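PDB 3TC9: IPT/TIG domain-containing protein from Bacteroides thetaiotaomicron, which probably serves as an auxiliary nutrient-binding protein, although its ligand is not established and a hydrolase activity remains hypothetical. Local coordinates for residues K319-D323 / N361-R365; G270-H274 / V287-Y293; F144-N150 / V405-R410; E232-I236 / I275-G281. All blocks are in the same frame, centred on the assembly; numbering follows the deposited sequence. Where two conformers were deposited one is given.

Contact 1 of 4, residues K319-D323 / N361-R365. With EDO (1,2-ethanediol), chain V; EDO (1,2-ethanediol), chain R.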
# COMPACT_ATOMS: atom_id res chain seq x y z
N LYS B 319 -34.18 -10.27 2.93
CA LYS B 319 -33.68 -9.17 3.75
C LYS B 319 -33.14 -9.68 5.08
O LYS B 319 -33.90 -10.27 5.86
CB LYS B 319 -34.82 -8.17 4.09
CG LYS B 319 -35.71 -7.67 2.98
CD LYS B 319 -37.10 -7.47 3.55
CE LYS B 319 -37.95 -6.55 2.72
NZ LYS B 319 -39.03 -5.95 3.54
N ASP B 320 -31.88 -9.42 5.38
CA ASP B 320 -31.33 -9.82 6.67
C ASP B 320 -29.95 -9.24 6.85
O ASP B 320 -29.45 -8.60 5.94
CB ASP B 320 -31.28 -11.37 6.78
CG ASP B 320 -31.40 -11.92 8.18
OD1 ASP B 320 -31.19 -11.15 9.16
OD2 ASP B 320 -31.61 -13.14 8.31
N TRP B 321 -29.32 -9.46 8.00
CA TRP B 321 -27.95 -9.07 8.27
C TRP B 321 -27.20 -10.33 8.63
O TRP B 321 -27.39 -10.87 9.72
CB TRP B 321 -27.85 -8.00 9.37
CG TRP B 321 -26.43 -7.59 9.62
CD1 TRP B 321 -25.60 -6.93 8.77
CD2 TRP B 321 -25.63 -7.99 10.74
NE1 TRP B 321 -24.34 -6.84 9.31
CE2 TRP B 321 -24.34 -7.45 10.54
CE3 TRP B 321 -25.90 -8.68 11.94
CZ2 TRP B 321 -23.32 -7.59 11.49
CZ3 TRP B 321 -24.89 -8.81 12.88
CH2 TRP B 321 -23.62 -8.25 12.66
N VAL B 322 -26.44 -10.87 7.66
CA VAL B 322 -25.72 -12.14 7.76
C VAL B 322 -24.42 -12.05 6.99
O VAL B 322 -24.41 -11.90 5.76
CB VAL B 322 -26.54 -13.40 7.26
CG1 VAL B 322 -25.73 -14.69 7.44
CG2 VAL B 322 -27.89 -13.54 7.96
N ASP B 323 -23.31 -12.13 7.72
CA ASP B 323 -21.97 -12.19 7.14
C ASP B 323 -21.75 -13.65 6.68
O ASP B 323 -22.26 -14.57 7.32
CB ASP B 323 -20.91 -11.66 8.15
CG ASP B 323 -21.01 -10.15 8.36
OD1 ASP B 323 -21.44 -9.44 7.43
OD2 ASP B 323 -20.64 -9.67 9.47
N ASN B 361 -29.53 -2.07 7.21
CA ASN B 361 -28.76 -2.78 8.22
C ASN B 361 -27.88 -1.77 8.95
O ASN B 361 -27.21 -2.14 9.93
CB ASN B 361 -27.95 -3.90 7.58
CG ASN B 361 -28.77 -5.14 7.35
OD1 ASN B 361 -29.72 -5.45 8.06
ND2 ASN B 361 -28.40 -5.91 6.34
N HIS B 362 -27.90 -0.49 8.48
CA HIS B 362 -27.18 0.69 9.04
C HIS B 362 -25.67 0.42 9.23
O HIS B 362 -25.09 0.77 10.26
CB HIS B 362 -27.82 1.14 10.36
CG HIS B 362 -29.29 1.34 10.23
ND1 HIS B 362 -29.80 2.47 9.64
CD2 HIS B 362 -30.31 0.51 10.55
CE1 HIS B 362 -31.11 2.32 9.65
NE2 HIS B 362 -31.46 1.16 10.20
N CYS B 363 -25.04 -0.16 8.22
CA CYS B 363 -23.62 -0.48 8.32
C CYS B 363 -22.93 -0.48 6.95
O CYS B 363 -23.58 -0.28 5.91
CB CYS B 363 -23.43 -1.82 9.03
SG CYS B 363 -24.19 -3.22 8.17
N ILE B 364 -21.61 -0.64 6.98
CA ILE B 364 -20.76 -0.74 5.80
C ILE B 364 -20.32 -2.18 5.71
O ILE B 364 -19.81 -2.73 6.70
CB ILE B 364 -19.53 0.24 5.79
CG1 ILE B 364 -19.89 1.71 6.15
CG2 ILE B 364 -18.76 0.15 4.46
CD1 ILE B 364 -21.01 2.43 5.24
N ARG B 365 -20.51 -2.78 4.55
CA ARG B 365 -20.13 -4.18 4.32
C ARG B 365 -18.93 -4.25 3.39
O ARG B 365 -18.62 -3.27 2.73
CB ARG B 365 -21.31 -4.98 3.73
CG ARG B 365 -22.67 -4.74 4.41
CD ARG B 365 -22.88 -5.39 5.76
NE ARG B 365 -22.72 -6.85 5.75
CZ ARG B 365 -23.68 -7.73 5.49
NH1 ARG B 365 -24.90 -7.32 5.18
NH2 ARG B 365 -23.42 -9.02 5.53
C1 EDO V . -33.11 -6.55 8.86
O1 EDO V . -32.24 -6.57 7.72
C2 EDO V . -32.77 -7.71 9.80
O2 EDO V . -33.42 -8.90 9.34
C1 EDO R . -36.94 -1.88 2.06
O1 EDO R . -35.93 -2.75 1.55
C2 EDO R . -38.05 -2.75 2.63
O2 EDO R . -37.57 -3.43 3.79
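Trp321 lays CD1 over one face of the Arg365 guanidinium, 3.7 Å from NH1; the two planes are 62° apart, so the contact is inclined and not a flat stack. Val322 O lies at the guanidinium edge, in its plane, while the indole takes Asn361 ND2 at its own edge and Arg379 in a cation-pi contact. In this six-bladed beta-propeller the meeting joins the loop running from one blade into the next to the turn after strand 352-358 and the start of strand 363-367. Arg365 NH2 forms a salt bridge with Asp323 OD1 at 2.8 Å, approaching on the anti side and somewhat out of the carboxylate plane, and adds a weak bond to Val322 O. Bends at chi2 (-76°) and chi3 (-58°) fold the arginine chain back so that its head can reach both the loop and Asp358, which pairs with NH1. A leucine here would probably leave Asp323 and Asp358 without their shared counter-charge and remove the group packed against Trp321 CD1. Cys363 SG makes an oblique sulfur-aromatic contact, 3.8 Å from Trp321 NE1, a nitrogen already hydrogen-bonded to Thr375. Asn361 divides its amide between two jobs: ND2 donates to Asp320 O at 2.9 Å and also to Asp358, and OD1 accepts from ethanediol O1, probably brought in by the crystallisation liquor, at 2.8 Å.

Contact 2 of 4, residues G270-H274 / V287-Y293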
# COMPACT_ATOMS: atom_id res chain seq x y z
N GLY B 270 -39.82 -4.96 -11.86
CA GLY B 270 -39.56 -4.13 -10.69
C GLY B 270 -38.23 -4.41 -10.04
O GLY B 270 -38.17 -4.74 -8.86
N TRP B 271 -37.15 -4.32 -10.84
CA TRP B 271 -35.77 -4.57 -10.42
C TRP B 271 -35.01 -3.24 -10.35
O TRP B 271 -34.66 -2.66 -11.38
CB TRP B 271 -35.09 -5.57 -11.38
CG TRP B 271 -34.59 -6.83 -10.74
CD1 TRP B 271 -33.30 -7.29 -10.73
CD2 TRP B 271 -35.37 -7.84 -10.07
NE1 TRP B 271 -33.23 -8.51 -10.10
CE2 TRP B 271 -34.49 -8.87 -9.68
CE3 TRP B 271 -36.74 -7.97 -9.77
CZ2 TRP B 271 -34.93 -10.02 -9.01
CZ3 TRP B 271 -37.18 -9.11 -9.10
CH2 TRP B 271 -36.28 -10.12 -8.73
N GLU B 272 -34.83 -2.74 -9.13
CA GLU B 272 -34.14 -1.49 -8.83
C GLU B 272 -32.68 -1.78 -8.63
O GLU B 272 -32.32 -2.45 -7.65
CB GLU B 272 -34.76 -0.81 -7.59
CG GLU B 272 -34.09 0.50 -7.20
CD GLU B 272 -34.57 1.15 -5.91
OE1 GLU B 272 -35.30 0.50 -5.13
OE2 GLU B 272 -34.20 2.32 -5.68
N PHE B 273 -31.81 -1.33 -9.56
CA PHE B 273 -30.39 -1.61 -9.42
C PHE B 273 -29.46 -0.56 -10.05
O PHE B 273 -29.87 0.19 -10.94
CB PHE B 273 -30.03 -3.01 -10.02
CG PHE B 273 -30.27 -3.21 -11.50
CD1 PHE B 273 -29.27 -2.92 -12.43
CD2 PHE B 273 -31.49 -3.71 -11.96
CE1 PHE B 273 -29.49 -3.12 -13.81
CE2 PHE B 273 -31.71 -3.89 -13.34
CZ PHE B 273 -30.70 -3.61 -14.25
N HIS B 274 -28.19 -0.55 -9.56
CA HIS B 274 -27.16 0.29 -10.15
C HIS B 274 -26.01 -0.64 -10.60
O HIS B 274 -25.95 -1.81 -10.21
CB HIS B 274 -26.70 1.45 -9.24
CG HIS B 274 -26.19 1.05 -7.90
ND1 HIS B 274 -24.88 0.66 -7.72
CD2 HIS B 274 -26.83 1.03 -6.71
CE1 HIS B 274 -24.76 0.40 -6.43
NE2 HIS B 274 -25.91 0.59 -5.78
N VAL B 287 -25.80 -4.11 -8.30
CA VAL B 287 -26.30 -4.05 -6.94
C VAL B 287 -27.79 -3.87 -6.99
O VAL B 287 -28.25 -2.76 -7.35
CB VAL B 287 -25.57 -2.93 -6.16
CG1 VAL B 287 -26.11 -2.76 -4.73
CG2 VAL B 287 -24.05 -3.16 -6.16
N VAL B 288 -28.53 -4.94 -6.59
CA VAL B 288 -30.00 -4.91 -6.60
C VAL B 288 -30.54 -4.43 -5.25
O VAL B 288 -30.68 -5.19 -4.28
CB VAL B 288 -30.68 -6.21 -7.07
CG1 VAL B 288 -32.13 -5.93 -7.46
CG2 VAL B 288 -29.92 -6.81 -8.25
N VAL B 289 -30.81 -3.12 -5.20
CA VAL B 289 -31.27 -2.35 -4.04
C VAL B 289 -32.56 -2.95 -3.43
O VAL B 289 -32.62 -3.11 -2.21
CB VAL B 289 -31.49 -0.87 -4.44
CG1 VAL B 289 -31.86 -0.00 -3.23
CG2 VAL B 289 -30.26 -0.31 -5.15
N ASN B 290 -33.57 -3.28 -4.26
CA ASN B 290 -34.84 -3.74 -3.70
C ASN B 290 -34.98 -5.28 -3.66
O ASN B 290 -36.06 -5.77 -3.32
CB ASN B 290 -36.00 -3.12 -4.48
CG ASN B 290 -36.13 -3.61 -5.90
OD1 ASN B 290 -35.16 -4.07 -6.53
ND2 ASN B 290 -37.34 -3.54 -6.42
N GLN B 291 -33.89 -6.03 -3.97
CA GLN B 291 -33.94 -7.50 -3.98
C GLN B 291 -32.82 -8.14 -3.13
O GLN B 291 -32.79 -9.35 -2.93
CB GLN B 291 -33.93 -8.05 -5.43
CG GLN B 291 -35.14 -7.62 -6.27
CD GLN B 291 -36.49 -8.10 -5.74
OE1 GLN B 291 -36.61 -9.13 -5.07
NE2 GLN B 291 -37.55 -7.38 -6.07
N HIS B 292 -31.97 -7.28 -2.56
CA HIS B 292 -30.93 -7.54 -1.55
C HIS B 292 -29.89 -8.58 -1.95
O HIS B 292 -29.55 -9.47 -1.17
CB HIS B 292 -31.63 -7.93 -0.24
CG HIS B 292 -32.87 -7.14 -0.05
ND1 HIS B 292 -32.81 -5.78 0.22
CD2 HIS B 292 -34.16 -7.49 -0.26
CE1 HIS B 292 -34.07 -5.37 0.24
NE2 HIS B 292 -34.92 -6.35 -0.05
N TYR B 293 -29.33 -8.40 -3.15
CA TYR B 293 -28.28 -9.28 -3.66
C TYR B 293 -27.46 -8.55 -4.71
O TYR B 293 -27.84 -7.47 -5.19
CB TYR B 293 -28.86 -10.63 -4.18
CG TYR B 293 -29.53 -10.59 -5.54
CD1 TYR B 293 -30.68 -9.83 -5.75
CD2 TYR B 293 -29.08 -11.39 -6.58
CE1 TYR B 293 -31.33 -9.83 -6.99
CE2 TYR B 293 -29.72 -11.39 -7.82
CZ TYR B 293 -30.83 -10.60 -8.03
OH TYR B 293 -31.47 -10.59 -9.25
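Trp271 spreads its indole across the side chain of Gln291. Gln291 CG stands 3.5 Å from the centroid of the six-membered ring, almost on the ring normal, and the glutamine amide runs on over the ring with the two planes only 6° apart. On the same face Val288 CG1 makes a CH-pi contact with the five-membered ring. At the edge, Trp271 NE1 donates to Tyr293 OH at 2.9 Å, within 1° of the indole plane, and the tyrosine ring stands nearly perpendicular to it, rim to rim. A leucine in place of Trp271 would probably leave Tyr293 OH without this donor and strip the cover from the Gln291 amide. Strands 273-277 and 283-288 form a beta hairpin within a propeller blade, and here Phe273 with Val288 is a non-hydrogen-bonded antiparallel pair, followed by the hydrogen-bonded pair His274 and Val287. Past the strand ends Asn290 takes over: its CG sits between the backbone N and the carbonyl carbon (chi1 68°), which turns the amide toward the 270-274 segment. ND2 donates to Gly270 O at 2.8 Å and OD1 accepts from Glu272 N at 2.9 Å. Because Asn290 gives with one amide atom and receives with the other, the flip of its amide is probably fixed, and a side chain continues the backbone ladder.

Contact 3 of 4, residues F144-N150 / V405-R410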
# COMPACT_ATOMS: atom_id res chain seq x y z
N PHE B 144 -15.74 11.81 -6.74
CA PHE B 144 -14.67 12.79 -6.92
C PHE B 144 -14.61 13.22 -8.37
O PHE B 144 -14.92 12.43 -9.27
CB PHE B 144 -13.31 12.19 -6.50
CG PHE B 144 -13.02 12.32 -5.03
CD1 PHE B 144 -12.73 13.57 -4.47
CD2 PHE B 144 -13.08 11.21 -4.19
CE1 PHE B 144 -12.51 13.70 -3.10
CE2 PHE B 144 -12.85 11.34 -2.82
CZ PHE B 144 -12.57 12.58 -2.28
N ASP B 145 -14.17 14.44 -8.62
CA ASP B 145 -13.91 14.90 -9.97
C ASP B 145 -12.60 14.20 -10.40
O ASP B 145 -11.60 14.32 -9.68
CB ASP B 145 -13.78 16.44 -10.00
CG ASP B 145 -13.46 17.07 -11.34
OD1 ASP B 145 -13.05 16.33 -12.28
OD2 ASP B 145 -13.56 18.31 -11.45
N PRO B 146 -12.60 13.40 -11.51
CA PRO B 146 -11.36 12.70 -11.90
C PRO B 146 -10.19 13.65 -12.20
O PRO B 146 -9.04 13.23 -12.08
CB PRO B 146 -11.77 11.93 -13.16
CG PRO B 146 -13.26 11.80 -13.06
CD PRO B 146 -13.69 13.09 -12.46
N LYS B 147 -10.47 14.93 -12.56
CA LYS B 147 -9.45 15.93 -12.90
C LYS B 147 -9.13 16.84 -11.72
O LYS B 147 -8.23 17.68 -11.82
CB LYS B 147 -9.89 16.77 -14.10
CG LYS B 147 -10.14 15.99 -15.39
CD LYS B 147 -8.86 15.55 -16.06
CE LYS B 147 -9.11 14.98 -17.42
NZ LYS B 147 -7.92 14.25 -17.88
N ASN B 148 -9.86 16.70 -10.61
CA ASN B 148 -9.61 17.51 -9.43
C ASN B 148 -10.02 16.75 -8.18
O ASN B 148 -11.20 16.72 -7.82
CB ASN B 148 -10.32 18.87 -9.51
CG ASN B 148 -9.84 19.86 -8.48
OD1 ASN B 148 -9.14 19.53 -7.51
ND2 ASN B 148 -10.20 21.11 -8.68
N HIS B 149 -9.03 16.16 -7.50
CA HIS B 149 -9.23 15.38 -6.30
C HIS B 149 -9.59 16.27 -5.08
O HIS B 149 -9.87 15.74 -3.99
CB HIS B 149 -8.00 14.50 -6.01
CG HIS B 149 -8.35 13.32 -5.16
ND1 HIS B 149 -9.26 12.36 -5.60
CD2 HIS B 149 -7.95 13.01 -3.91
CE1 HIS B 149 -9.37 11.50 -4.60
NE2 HIS B 149 -8.61 11.85 -3.56
N ASN B 150 -9.66 17.60 -5.26
CA ASN B 150 -10.11 18.47 -4.18
C ASN B 150 -11.60 18.69 -4.26
O ASN B 150 -12.17 19.29 -3.34
CB ASN B 150 -9.37 19.82 -4.16
CG ASN B 150 -7.93 19.70 -3.75
OD1 ASN B 150 -7.55 18.87 -2.91
ND2 ASN B 150 -7.09 20.51 -4.37
N VAL B 405 -17.54 6.77 -0.62
CA VAL B 405 -16.42 6.85 -1.54
C VAL B 405 -15.14 6.61 -0.73
O VAL B 405 -15.06 7.04 0.42
CB VAL B 405 -16.40 8.14 -2.41
CG1 VAL B 405 -16.15 9.40 -1.57
CG2 VAL B 405 -15.40 8.03 -3.55
N TYR B 406 -14.17 5.88 -1.31
CA TYR B 406 -12.89 5.73 -0.65
C TYR B 406 -11.94 6.81 -1.24
O TYR B 406 -11.88 6.99 -2.46
CB TYR B 406 -12.32 4.31 -0.78
CG TYR B 406 -10.97 4.15 -0.09
CD1 TYR B 406 -10.86 4.25 1.29
CD2 TYR B 406 -9.81 3.93 -0.82
CE1 TYR B 406 -9.62 4.18 1.93
CE2 TYR B 406 -8.56 3.87 -0.20
CZ TYR B 406 -8.47 3.99 1.18
OH TYR B 406 -7.26 3.92 1.81
N ASP B 407 -11.26 7.57 -0.37
CA ASP B 407 -10.31 8.58 -0.81
C ASP B 407 -8.90 8.01 -0.63
O ASP B 407 -8.41 7.92 0.50
CB ASP B 407 -10.51 9.88 -0.03
CG ASP B 407 -9.72 11.07 -0.55
OD1 ASP B 407 -8.64 10.86 -1.15
OD2 ASP B 407 -10.17 12.20 -0.34
N GLU B 408 -8.25 7.60 -1.72
CA GLU B 408 -6.90 7.01 -1.71
C GLU B 408 -5.82 7.99 -1.24
O GLU B 408 -4.91 7.57 -0.54
CB GLU B 408 -6.54 6.45 -3.10
CG GLU B 408 -7.35 5.22 -3.47
CD GLU B 408 -6.97 4.52 -4.76
OE1 GLU B 408 -5.99 3.73 -4.75
OE2 GLU B 408 -7.72 4.68 -5.75
N GLU B 409 -5.95 9.27 -1.58
CA GLU B 409 -4.99 10.32 -1.21
C GLU B 409 -5.14 10.71 0.28
O GLU B 409 -4.13 10.87 0.98
CB GLU B 409 -5.19 11.53 -2.13
CG GLU B 409 -4.14 12.64 -2.02
CD GLU B 409 -4.68 14.04 -1.79
OE1 GLU B 409 -5.33 14.59 -2.72
OE2 GLU B 409 -4.43 14.60 -0.70
N ARG B 410 -6.38 10.84 0.78
CA ARG B 410 -6.64 11.20 2.17
C ARG B 410 -6.73 9.96 3.07
O ARG B 410 -6.82 10.11 4.28
CB ARG B 410 -7.89 12.10 2.28
CG ARG B 410 -7.63 13.49 1.69
CD ARG B 410 -8.83 14.40 1.55
NE ARG B 410 -8.50 15.55 0.70
CZ ARG B 410 -8.78 15.65 -0.59
NH1 ARG B 410 -9.44 14.69 -1.22
NH2 ARG B 410 -8.42 16.74 -1.27
O HOH W 1 -5.90 17.05 -3.82
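Arg410 takes the backbone oxygen of His149 at the edge of its guanidinium: Arg410 NH1 (3.0 Å) and NH2 (3.2 Å) both donate to His149 O from the same face of its carbonyl plane, an end-on grip that keeps the oxygen in the guanidinium plane. The histidine ring answers with NE2, which donates to Asp407 OD1 at 2.6 Å along a nearly straight path (166°), although it comes at the carboxylate from above its plane. Phe144 turns one ring face to the histidine, with His149 CE1 over the centre of its ring, Phe144 CZ 3.1 Å from Asp407 OD2, and Phe144 CD2 against Val405 CG2. One step out, Asp407 positions the arginine: its OD2 uses the syn lone pair to hold Arg410 NH1 at 2.7 Å in a salt bridge, while OD1 also accepts Arg410 N in an Asx motif, from the face opposite to the histidine. Phe166 adds a cation-pi contact to Arg410. Toward the surface, a water donates to both Asn150 OD1 and Glu409 OE1. The strands behind these residues, 141-145 and 401-407, belong to different propeller blades, and the latter's blade combines the first and last strands of the propeller. With its two oxygens serving His149 NE2, Arg410 N and Arg410 NH1, Asp407 probably fixes the rotation of both the histidine and the arginine side chains.

Contact 4 of 4, residues E232-I236 / I275-G281. With EDO (1,2-ethanediol), chain T.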
# COMPACT_ATOMS: atom_id res chain seq x y z
N GLU B 232 -23.72 4.46 -15.40
CA GLU B 232 -22.29 4.29 -15.15
C GLU B 232 -21.55 4.14 -16.48
O GLU B 232 -22.02 3.42 -17.35
CB GLU B 232 -22.08 3.06 -14.24
CG GLU B 232 -20.66 2.51 -14.12
CD GLU B 232 -19.67 3.23 -13.22
OE1 GLU B 232 -19.55 4.48 -13.34
OE2 GLU B 232 -18.94 2.53 -12.49
N THR B 233 -20.41 4.82 -16.62
CA THR B 233 -19.58 4.73 -17.82
C THR B 233 -18.52 3.65 -17.64
O THR B 233 -18.10 3.39 -16.51
CB THR B 233 -18.92 6.08 -18.13
OG1 THR B 233 -18.31 6.58 -16.95
CG2 THR B 233 -19.88 7.09 -18.71
N HIS B 234 -18.07 3.02 -18.75
CA HIS B 234 -16.97 2.05 -18.72
C HIS B 234 -15.66 2.83 -18.48
O HIS B 234 -15.44 3.83 -19.17
CB HIS B 234 -16.91 1.18 -19.99
CG HIS B 234 -15.91 0.08 -19.88
ND1 HIS B 234 -14.60 0.25 -20.29
CD2 HIS B 234 -16.03 -1.15 -19.33
CE1 HIS B 234 -13.98 -0.89 -20.02
NE2 HIS B 234 -14.80 -1.76 -19.45
N PRO B 235 -14.81 2.45 -17.49
CA PRO B 235 -13.64 3.29 -17.19
C PRO B 235 -12.55 3.33 -18.26
O PRO B 235 -11.70 4.24 -18.21
CB PRO B 235 -13.11 2.72 -15.86
CG PRO B 235 -13.60 1.31 -15.83
CD PRO B 235 -14.93 1.33 -16.53
N ILE B 236 -12.58 2.41 -19.25
CA ILE B 236 -11.57 2.38 -20.30
C ILE B 236 -12.18 2.80 -21.66
O ILE B 236 -11.59 3.64 -22.35
CB ILE B 236 -10.86 0.99 -20.37
CG1 ILE B 236 -10.38 0.47 -18.97
CG2 ILE B 236 -9.78 0.89 -21.48
CD1 ILE B 236 -9.27 1.25 -18.24
N ILE B 275 -25.15 -0.12 -11.49
CA ILE B 275 -24.01 -0.80 -12.11
C ILE B 275 -22.76 -0.04 -11.67
O ILE B 275 -22.72 1.19 -11.74
CB ILE B 275 -24.15 -0.83 -13.67
CG1 ILE B 275 -25.48 -1.50 -14.13
CG2 ILE B 275 -22.90 -1.48 -14.34
CD1 ILE B 275 -25.95 -1.15 -15.57
N GLN B 276 -21.77 -0.76 -11.16
CA GLN B 276 -20.52 -0.20 -10.70
C GLN B 276 -19.39 -1.04 -11.24
O GLN B 276 -19.29 -2.22 -10.90
CB GLN B 276 -20.49 -0.13 -9.18
CG GLN B 276 -21.50 0.86 -8.62
CD GLN B 276 -21.12 1.35 -7.28
OE1 GLN B 276 -21.78 1.06 -6.28
NE2 GLN B 276 -20.05 2.11 -7.24
N PHE B 277 -18.55 -0.42 -12.08
CA PHE B 277 -17.41 -1.07 -12.70
C PHE B 277 -16.21 -1.13 -11.80
O PHE B 277 -15.86 -0.13 -11.16
CB PHE B 277 -16.98 -0.34 -13.98
CG PHE B 277 -17.76 -0.71 -15.21
CD1 PHE B 277 -17.52 -1.90 -15.88
CD2 PHE B 277 -18.71 0.16 -15.73
CE1 PHE B 277 -18.25 -2.24 -17.02
CE2 PHE B 277 -19.45 -0.17 -16.87
CZ PHE B 277 -19.21 -1.37 -17.51
N HIS B 278 -15.50 -2.28 -11.86
CA HIS B 278 -14.22 -2.46 -11.21
C HIS B 278 -13.22 -1.51 -11.91
O HIS B 278 -13.37 -1.31 -13.13
CB HIS B 278 -13.83 -3.95 -11.34
CG HIS B 278 -12.52 -4.30 -10.73
ND1 HIS B 278 -11.33 -4.12 -11.40
CD2 HIS B 278 -12.26 -4.87 -9.53
CE1 HIS B 278 -10.39 -4.53 -10.57
NE2 HIS B 278 -10.90 -5.00 -9.43
N PRO B 279 -12.21 -0.92 -11.20
CA PRO B 279 -11.26 0.03 -11.85
C PRO B 279 -10.57 -0.45 -13.15
O PRO B 279 -10.22 0.39 -13.99
CB PRO B 279 -10.22 0.28 -10.76
CG PRO B 279 -10.95 0.04 -9.49
CD PRO B 279 -11.93 -1.04 -9.75
N SER B 280 -10.38 -1.79 -13.32
CA SER B 280 -9.79 -2.39 -14.54
C SER B 280 -10.77 -2.34 -15.72
O SER B 280 -10.36 -2.39 -16.88
CB SER B 280 -9.43 -3.84 -14.26
OG SER B 280 -10.62 -4.58 -14.00
N GLY B 281 -12.06 -2.31 -15.39
CA GLY B 281 -13.14 -2.35 -16.36
C GLY B 281 -13.42 -3.76 -16.86
O GLY B 281 -14.16 -3.93 -17.83
C1 EDO T . -10.22 -8.41 -12.01
O1 EDO T . -9.47 -7.37 -12.65
C2 EDO T . -10.76 -9.39 -13.05
O2 EDO T . -11.26 -10.56 -12.38
O HOH W 2 -17.44 2.42 -9.42
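Phe277 is wedged tightly into the 232-236 segment. His234 directs its edge at the face of the phenylalanine ring, an edge-to-face (T-shaped) pair with planes at 80° and CD2 3.4 Å from Phe277 CE1. His234 CA also lies over that ring, and Pro235 CD packs on Phe277 CB at 3.7 Å. Glu232 reaches the ring at its edge with CG; the bend at chi2 (78°) then turns its carboxylate onto the backbone, where OE2 takes Phe277 N on its anti lone pair at 3.0 Å in an almost straight bond. At the far end of the same packed zone His234 NE2 donates to Gly281 O at 2.8 Å, in the carbonyl plane and on a lone pair. Gly281 has positive phi, and a beta carbon there would run into His234 NE2. Gly281 N closes a type I turn onto His278 O, Ser280 N donates to His278 ND1, and His278 NE2 is held by Asp350. Strands 231-233 and 273-277 are outermost members of two separate four-stranded sheets, neighbouring blades of the beta-propeller, so side chains and not strand pairing hold them together here. His234 is stacked on Tyr299 and meets Trp301 edge-to-face, which extends the packing beyond the two segments. Conditions change toward solvent. Exposed Ile236 only brushes Ser280 O with CG1, at 3.5 Å, and Pro279 shows the 232-236 segment little more than its carbonyl. Ser280 OG, bonded to His278 ND1 (2.7 Å) and Asn282 N, adds a weak 3.3 Å bond, in which either could donate, to O1 of an ethanediol, probably from the crystallisation liquor.

How the contacts relate
Contact 3 brackets the others in sequence: its segments, 255 residues apart, join the blade built from both ends of the propeller chain to the one that follows it, which carries 141-145, and contacts 1, 2 and 4 fall within that span. Contacts 2 and 4 interleave along the chain and share strand 273-277; their centres are about 18 Å apart. Contact 1 follows in the next blade, about 15 Å from contact 2, and touches it where Lys319 CG meets His292 NE2 at 3.4 Å. Contacts 1 and 3 lie on opposite sides of the chain's centre, about 27 Å apart. Contacts 3 and 4 join neighbouring blades, contact 2 lies within one, and contact 1 ties an inter-blade loop to the next.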